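Long-range contact in protection of telomeres protein 1 (Schizosaccharomyces pombe, PDB 5USN), which binds single-stranded telomeric DNA, protects the 3'-end overhang and regulates telomerase and telomere length: residues A[63-68]-A[102-107]. The protein carries 1 engineered substitution. Numbering follows the deposited sequence.
Sequences FSIRCI and LECILH. With nucleotides of chain B.
Arg66 and Glu103 stand side by side on the nucleic-acid face of two parallel neighbouring strands, 65-68 and 102-106, in the OB fold of this ssDNA-binding domain. The guanidinium grips one carboxylate oxygen side-on: Arg66 NH2 lies 2.8 Å from Glu103 OE1 in a salt bridge, and Arg66 NE adds a more bent bond to that oxygen. Both bonds run near the guanidinium plane, while the carboxylate is turned 77° against it. Arg66 leaves the backbone extended and bends at its third torsion (chi3 62°), laying the guanidinium between DT4 of chain B on one face and DA5 of chain B on the other. Asp97 and Lys95 add salt bridges to Arg66 and Glu103, respectively.

Toward the C-terminal ends three nearly straight backbone hydrogen bonds join the strands closely: Cys104 N to Arg66 O (2.9 Å), Ile68 N to Cys104 O (2.9 Å) and Leu106 N to Ile68 O (2.8 Å). On the opposite face of the sheet, Ile65 CD1 presses on Cys104 SG at 3.4 Å. At the other end the pairing loosens, and a water bridges Arg66 N and Leu102 O.

Glu103 reads the guanine edge of G2 of chain B, OE1 accepting from N2 (2.9 Å) and OE2 from N1 (2.9 Å). This paired acceptor pattern suits guanine, and the arginine probably steadies the carboxylate's negative charge for that recognition.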
loop_
_atom_site.group_PDB
_atom_site.type_symbol
_atom_site.label_atom_id
_atom_site.label_comp_id
_atom_site.label_asym_id
_atom_site.label_seq_id
_atom_site.Cartn_x
_atom_site.Cartn_y
_atom_site.Cartn_z
ATOM N N PHE A 63 4.993 -8.465 4.583
ATOM C CA PHE A 63 5.689 -7.367 3.927
ATOM C C PHE A 63 4.784 -6.463 3.103
ATOM O O PHE A 63 5.268 -5.459 2.568
ATOM C CB PHE A 63 6.802 -7.913 3.022
ATOM C CG PHE A 63 8.056 -8.289 3.759
ATOM C CD1 PHE A 63 8.163 -9.516 4.393
ATOM C CD2 PHE A 63 9.132 -7.415 3.813
ATOM C CE1 PHE A 63 9.316 -9.864 5.072
ATOM C CE2 PHE A 63 10.291 -7.757 4.489
ATOM C CZ PHE A 63 10.384 -8.984 5.120
ATOM N N SER A 64 3.496 -6.770 2.993
ATOM C CA SER A 64 2.593 -5.998 2.152
ATOM C C SER A 64 1.295 -5.724 2.891
ATOM O O SER A 64 0.879 -6.490 3.764
ATOM C CB SER A 64 2.292 -6.726 0.848
ATOM O OG SER A 64 3.491 -6.976 0.136
ATOM N N ILE A 65 0.641 -4.632 2.506
ATOM C CA ILE A 65 -0.580 -4.186 3.157
ATOM C C ILE A 65 -1.641 -3.931 2.099
ATOM O O ILE A 65 -1.344 -3.433 1.007
ATOM C CB ILE A 65 -0.330 -2.924 4.007
ATOM C CG1 ILE A 65 -1.593 -2.558 4.788
ATOM C CG2 ILE A 65 0.147 -1.763 3.129
ATOM C CD1 ILE A 65 -1.374 -1.467 5.802
ATOM N N ARG A 66 -2.876 -4.290 2.422
ATOM C CA ARG A 66 -4.018 -4.039 1.561
ATOM C C ARG A 66 -4.536 -2.630 1.811
ATOM O O ARG A 66 -4.721 -2.223 2.964
ATOM C CB ARG A 66 -5.113 -5.073 1.834
ATOM C CG ARG A 66 -6.414 -4.865 1.069
ATOM C CD ARG A 66 -7.388 -5.990 1.391
ATOM N NE ARG A 66 -7.727 -5.980 2.810
ATOM C CZ ARG A 66 -7.927 -7.061 3.561
ATOM N NH1 ARG A 66 -7.824 -8.283 3.051
ATOM N NH2 ARG A 66 -8.219 -6.908 4.844
ATOM N N CYS A 67 -4.760 -1.890 0.731
ATOM C CA CYS A 67 -5.335 -0.554 0.789
ATOM C C CYS A 67 -6.670 -0.576 0.065
ATOM O O CYS A 67 -6.748 -1.016 -1.087
ATOM C CB CYS A 67 -4.405 0.478 0.156
ATOM S SG CYS A 67 -2.703 0.370 0.743
ATOM N N ILE A 68 -7.719 -0.118 0.739
ATOM C CA ILE A 68 -9.053 -0.059 0.155
ATOM C C ILE A 68 -9.349 1.395 -0.179
ATOM O O ILE A 68 -9.273 2.269 0.692
ATOM C CB ILE A 68 -10.117 -0.636 1.101
ATOM C CG1 ILE A 68 -9.744 -2.053 1.546
ATOM C CG2 ILE A 68 -11.482 -0.636 0.423
ATOM C CD1 ILE A 68 -9.729 -3.079 0.438
ATOM N N LEU A 102 -3.695 -5.562 9.779
ATOM C CA LEU A 102 -3.698 -4.134 9.504
ATOM C C LEU A 102 -4.017 -3.883 8.035
ATOM O O LEU A 102 -3.579 -4.626 7.153
ATOM C CB LEU A 102 -2.337 -3.536 9.865
ATOM C CG LEU A 102 -2.154 -2.015 9.813
ATOM C CD1 LEU A 102 -3.063 -1.324 10.801
ATOM C CD2 LEU A 102 -0.705 -1.632 10.087
ATOM N N GLU A 103 -4.803 -2.839 7.776
ATOM C CA GLU A 103 -5.102 -2.419 6.414
ATOM C C GLU A 103 -5.203 -0.901 6.382
ATOM O O GLU A 103 -5.385 -0.252 7.414
ATOM C CB GLU A 103 -6.393 -3.068 5.876
ATOM C CG GLU A 103 -7.635 -2.845 6.736
ATOM C CD GLU A 103 -8.901 -3.448 6.133
ATOM O OE1 GLU A 103 -8.804 -4.219 5.154
ATOM O OE2 GLU A 103 -10.000 -3.148 6.639
ATOM N N CYS A 104 -5.037 -0.341 5.185
ATOM C CA CYS A 104 -5.154 1.088 4.945
ATOM C C CYS A 104 -6.462 1.387 4.227
ATOM O O CYS A 104 -6.944 0.589 3.420
ATOM C CB CYS A 104 -3.979 1.613 4.112
ATOM S SG CYS A 104 -2.422 1.645 5.012
ATOM N N ILE A 105 -7.029 2.554 4.522
ATOM C CA ILE A 105 -8.346 2.936 4.027
ATOM C C ILE A 105 -8.280 4.358 3.490
ATOM O O ILE A 105 -7.871 5.279 4.206
ATOM C CB ILE A 105 -9.415 2.837 5.131
ATOM C CG1 ILE A 105 -9.483 1.414 5.692
ATOM C CG2 ILE A 105 -10.772 3.294 4.612
ATOM C CD1 ILE A 105 -9.913 0.372 4.700
ATOM N N LEU A 106 -8.689 4.536 2.240
ATOM C CA LEU A 106 -8.953 5.858 1.682
ATOM C C LEU A 106 -10.463 5.945 1.500
ATOM O O LEU A 106 -11.018 5.391 0.548
ATOM C CB LEU A 106 -8.212 6.086 0.370
ATOM C CG LEU A 106 -6.723 6.419 0.483
ATOM C CD1 LEU A 106 -5.909 5.158 0.698
ATOM C CD2 LEU A 106 -6.239 7.169 -0.751
ATOM N N HIS A 107 -11.122 6.624 2.427
ATOM C CA HIS A 107 -12.572 6.732 2.447
ATOM C C HIS A 107 -13.007 8.052 1.824
ATOM O O HIS A 107 -12.227 8.999 1.710
ATOM C CB HIS A 107 -13.090 6.634 3.883
ATOM C CG HIS A 107 -12.457 7.620 4.809
ATOM N ND1 HIS A 107 -12.918 8.910 4.950
ATOM C CD2 HIS A 107 -11.376 7.515 5.616
ATOM C CE1 HIS A 107 -12.161 9.552 5.821
ATOM N NE2 HIS A 107 -11.215 8.729 6.237
ATOM P P DT B 4 -14.843 -13.066 3.656
ATOM O OP1 DT B 4 -16.193 -13.052 3.048
ATOM O OP2 DT B 4 -14.463 -14.170 4.564
ATOM O "O5'" DT B 4 -13.792 -12.992 2.454
ATOM C "C5'" DT B 4 -12.466 -13.483 2.627
ATOM C "C4'" DT B 4 -11.763 -13.621 1.287
ATOM O "O4'" DT B 4 -11.860 -12.363 0.566
ATOM C "C3'" DT B 4 -10.272 -13.934 1.366
ATOM O "O3'" DT B 4 -9.863 -14.729 0.253
ATOM C "C2'" DT B 4 -9.642 -12.554 1.349
ATOM C "C1'" DT B 4 -10.575 -11.785 0.421
ATOM N N1 DT B 4 -10.675 -10.330 0.723
ATOM C C2 DT B 4 -10.527 -9.420 -0.300
ATOM O O2 DT B 4 -10.311 -9.743 -1.456
ATOM N N3 DT B 4 -10.638 -8.110 0.080
ATOM C C4 DT B 4 -10.879 -7.628 1.353
ATOM O O4 DT B 4 -10.962 -6.429 1.594
ATOM C C5 DT B 4 -11.023 -8.634 2.379
ATOM C C7 DT B 4 -11.283 -8.236 3.801
ATOM C C6 DT B 4 -10.919 -9.921 2.019
ATOM P P G B 2 -20.843 -2.986 3.090
ATOM O OP1 G B 2 -21.837 -2.753 2.011
ATOM O OP2 G B 2 -21.294 -3.474 4.417
ATOM O "O5'" G B 2 -19.752 -4.012 2.550
ATOM C "C5'" G B 2 -19.578 -4.230 1.157
ATOM C "C4'" G B 2 -18.172 -4.674 0.845
ATOM O "O4'" G B 2 -17.248 -3.572 1.033
ATOM C "C3'" G B 2 -17.621 -5.775 1.735
ATOM O "O3'" G B 2 -18.066 -7.061 1.343
ATOM C "C2'" G B 2 -16.113 -5.580 1.618
ATOM O "O2'" G B 2 -15.610 -6.167 0.425
ATOM C "C1'" G B 2 -16.006 -4.058 1.496
ATOM N N9 G B 2 -15.675 -3.386 2.768
ATOM C C8 G B 2 -16.472 -2.518 3.476
ATOM N N7 G B 2 -15.901 -2.056 4.555
ATOM C C5 G B 2 -14.642 -2.642 4.556
ATOM C C6 G B 2 -13.564 -2.520 5.476
ATOM O O6 G B 2 -13.494 -1.848 6.511
ATOM N N1 G B 2 -12.472 -3.291 5.090
ATOM C C2 G B 2 -12.419 -4.077 3.968
ATOM N N2 G B 2 -11.270 -4.744 3.776
ATOM N N3 G B 2 -13.413 -4.201 3.102
ATOM C C4 G B 2 -14.486 -3.460 3.455
ATOM P P DA B 5 -8.494 -15.572 0.312
ATOM O OP1 DA B 5 -8.471 -16.450 -0.880
ATOM O OP2 DA B 5 -8.382 -16.165 1.663
ATOM O "O5'" DA B 5 -7.344 -14.463 0.152
ATOM C "C5'" DA B 5 -7.091 -13.878 -1.124
ATOM C "C4'" DA B 5 -5.677 -13.316 -1.206
ATOM O "O4'" DA B 5 -5.572 -12.147 -0.354
ATOM C "C3'" DA B 5 -4.577 -14.282 -0.765
ATOM O "O3'" DA B 5 -3.515 -14.297 -1.708
ATOM C "C2'" DA B 5 -4.135 -13.767 0.600
ATOM C "C1'" DA B 5 -4.515 -12.292 0.573
ATOM N N9 DA B 5 -4.975 -11.773 1.858
ATOM C C8 DA B 5 -5.901 -12.336 2.692
ATOM N N7 DA B 5 -6.132 -11.634 3.777
ATOM C C5 DA B 5 -5.304 -10.530 3.640
ATOM C C6 DA B 5 -5.078 -9.406 4.458
ATOM N N6 DA B 5 -5.700 -9.209 5.623
ATOM N N1 DA B 5 -4.186 -8.487 4.028
ATOM C C2 DA B 5 -3.565 -8.688 2.857
ATOM N N3 DA B 5 -3.693 -9.706 2.005
ATOM C C4 DA B 5 -4.587 -10.600 2.461
HETATM O O HOH W 1 -3.329 -5.890 4.927
#